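Local coordinates for HmuY protein (Prevotella intermedia, PDB 6R2H), which probably binds heme as a hemophore-like member of the HmuY family, helping the bacterium acquire heme, at residues A[95-99]-A[164-168]. Numbering follows the deposited sequence.
Sequences KINAL and NAALI
Leu-167 projects from its strand into the bend of the 95-99 loop, and its two methyls divide the work. Leu-167 CD1 lies against the loop backbone, 3.7 Å from Ile-96 O and 3.9 Å from both Asn-97 C and Ala-98 N, so one methyl lies against the Asn-97 to Ala-98 C-N bond and the preceding carbonyl oxygen. Leu-167 CD2 turns toward the Leu-99 end of segment 95-99 and meets Leu-99 CD1 at 3.8 Å. With CG anti to its own carbonyl carbon (chi1 -61°), Leu-167 carries this fork up to the loop.

Leu-99 reaches back with the end of its side chain. Leu-99 CD1 fits between two residues on one face of the strand, touching Ala-165 CB at 3.7 Å as well as the Leu-167 methyl, while Leu-99 CD2 also reaches Ala-165 CB, at 3.8 Å. Both Leu-99 methyls therefore rest on the one methyl of Ala-165, from the same side. Ile-96 adds a looser contact, Ile-96 CG1 lying 4.1 Å from Leu-167 CD1. No hydrogen bond joins 95-99 to 164-168; the attachment is apolar, and Ile-96 O instead accepts a hydrogen bond from Lys-188 NZ.

The contact lays the connection between strands 83-87 and 105-115 over one face of the large antiparallel sheet, near the start of strand 165-174. That strand runs between 155-160 and 181-190, pairing through Ala-166 with Val-158 and through Leu-167 with Lys-188. Leu-99 spans all three, also touching Ala-157 and Ile-190, while Leu-167 packs on Val-155 and on Leu-93 of the same connection.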
ATOM      1  N   LYS A  95     -17.056  -0.372  16.912  1.00 52.48           N
ATOM      2  CA  LYS A  95     -16.977   0.387  18.145  1.00 53.15           C
ATOM      3  C   LYS A  95     -16.351   1.757  17.883  1.00 51.63           C
ATOM      4  O   LYS A  95     -15.894   2.401  18.826  1.00 53.52           O
ATOM      5  CB  LYS A  95     -16.235  -0.409  19.221  1.00 55.10           C
ATOM      6  CG  LYS A  95     -17.096  -1.330  20.078  1.00 62.37           C
ATOM      7  CD  LYS A  95     -16.358  -1.970  21.259  1.00 68.58           C
ATOM      8  CE  LYS A  95     -16.012  -1.004  22.380  1.00 70.63           C
ATOM      9  NZ  LYS A  95     -15.419  -1.682  23.563  1.00 67.81           N
ATOM     10  N   ILE A  96     -16.331   2.200  16.613  1.00 43.72           N
ATOM     11  CA  ILE A  96     -15.725   3.490  16.294  1.00 41.83           C
ATOM     12  C   ILE A  96     -16.356   4.096  15.041  1.00 40.67           C
ATOM     13  O   ILE A  96     -16.533   3.400  14.040  1.00 40.19           O
ATOM     14  CB  ILE A  96     -14.190   3.362  16.184  1.00 40.11           C
ATOM     15  CG1 ILE A  96     -13.536   4.726  15.948  1.00 39.10           C
ATOM     16  CG2 ILE A  96     -13.788   2.324  15.136  1.00 40.70           C
ATOM     17  CD1 ILE A  96     -12.076   4.783  16.329  1.00 37.66           C
ATOM     18  N   ASN A  97     -16.653   5.406  15.092  1.00 39.99           N
ATOM     19  CA  ASN A  97     -17.400   6.068  14.030  1.00 41.88           C
ATOM     20  C   ASN A  97     -16.867   7.463  13.725  1.00 40.63           C
ATOM     21  O   ASN A  97     -17.424   8.164  12.890  1.00 39.87           O
ATOM     22  CB  ASN A  97     -18.893   6.160  14.347  1.00 43.29           C
ATOM     23  CG  ASN A  97     -19.638   4.904  13.957  1.00 46.42           C
ATOM     24  OD1 ASN A  97     -19.924   4.687  12.775  1.00 45.91           O
ATOM     25  ND2 ASN A  97     -19.944   4.076  14.946  1.00 46.49           N
ATOM     26  N   ALA A  98     -15.800   7.855  14.422  1.00 41.13           N
ATOM     27  CA  ALA A  98     -15.092   9.083  14.110  1.00 42.74           C
ATOM     28  C   ALA A  98     -13.601   8.849  14.338  1.00 45.57           C
ATOM     29  O   ALA A  98     -13.220   7.928  15.064  1.00 46.43           O
ATOM     30  CB  ALA A  98     -15.621  10.204  14.971  1.00 43.56           C
ATOM     31  N   LEU A  99     -12.774   9.695  13.714  1.00 44.89           N
ATOM     32  CA  LEU A  99     -11.331   9.661  13.866  1.00 42.34           C
ATOM     33  C   LEU A  99     -10.949  10.210  15.237  1.00 46.13           C
ATOM     34  O   LEU A  99     -11.441  11.262  15.644  1.00 43.76           O
ATOM     35  CB  LEU A  99     -10.723  10.522  12.759  1.00 39.91           C
ATOM     36  CG  LEU A  99     -10.421   9.804  11.449  1.00 39.65           C
ATOM     37  CD1 LEU A  99     -11.689   9.264  10.822  1.00 39.53           C
ATOM     38  CD2 LEU A  99      -9.727  10.750  10.497  1.00 42.24           C
ATOM     39  N   ASN A 164     -12.385  14.395   3.476  1.00 36.21           N
ATOM     40  CA  ASN A 164     -12.964  13.082   3.711  1.00 37.29           C
ATOM     41  C   ASN A 164     -12.061  12.317   4.674  1.00 38.82           C
ATOM     42  O   ASN A 164     -10.926  12.719   4.946  1.00 41.65           O
ATOM     43  CB  ASN A 164     -13.131  12.270   2.425  1.00 37.07           C
ATOM     44  CG  ASN A 164     -14.028  12.944   1.416  1.00 37.28           C
ATOM     45  OD1 ASN A 164     -14.969  13.645   1.795  1.00 38.50           O
ATOM     46  ND2 ASN A 164     -13.744  12.724   0.142  1.00 36.19           N
ATOM     47  N   ALA A 165     -12.589  11.208   5.193  1.00 33.92           N
ATOM     48  CA  ALA A 165     -11.861  10.419   6.162  1.00 31.89           C
ATOM     49  C   ALA A 165     -12.325   8.969   6.054  1.00 30.54           C
ATOM     50  O   ALA A 165     -13.367   8.695   5.448  1.00 28.79           O
ATOM     51  CB  ALA A 165     -12.091  10.994   7.542  1.00 31.52           C
ATOM     52  N   ALA A 166     -11.537   8.048   6.630  1.00 28.93           N
ATOM     53  CA  ALA A 166     -11.940   6.649   6.641  1.00 29.67           C
ATOM     54  C   ALA A 166     -11.386   5.898   7.850  1.00 29.08           C
ATOM     55  O   ALA A 166     -10.349   6.250   8.411  1.00 29.97           O
ATOM     56  CB  ALA A 166     -11.519   5.993   5.350  1.00 30.34           C
ATOM     57  N   LEU A 167     -12.096   4.831   8.218  1.00 28.98           N
ATOM     58  CA  LEU A 167     -11.667   3.916   9.263  1.00 28.50           C
ATOM     59  C   LEU A 167     -11.626   2.515   8.659  1.00 30.18           C
ATOM     60  O   LEU A 167     -12.649   2.006   8.193  1.00 33.38           O
ATOM     61  CB  LEU A 167     -12.681   3.986  10.410  1.00 28.55           C
ATOM     62  CG  LEU A 167     -12.855   5.342  11.099  1.00 27.32           C
ATOM     63  CD1 LEU A 167     -14.142   5.334  11.904  1.00 28.04           C
ATOM     64  CD2 LEU A 167     -11.667   5.648  12.005  1.00 26.13           C
ATOM     65  N   ILE A 168     -10.437   1.903   8.659  1.00 28.65           N
ATOM     66  CA  ILE A 168     -10.176   0.711   7.864  1.00 30.20           C
ATOM     67  C   ILE A 168      -9.666  -0.395   8.788  1.00 32.44           C
ATOM     68  O   ILE A 168      -8.754  -0.169   9.583  1.00 32.19           O
ATOM     69  CB  ILE A 168      -9.158   1.020   6.733  1.00 29.25           C
ATOM     70  CG1 ILE A 168      -9.603   2.179   5.837  1.00 29.77           C
ATOM     71  CG2 ILE A 168      -8.781  -0.215   5.923  1.00 25.70           C
ATOM     72  CD1 ILE A 168      -8.476   2.799   5.043  1.00 30.52           C
TER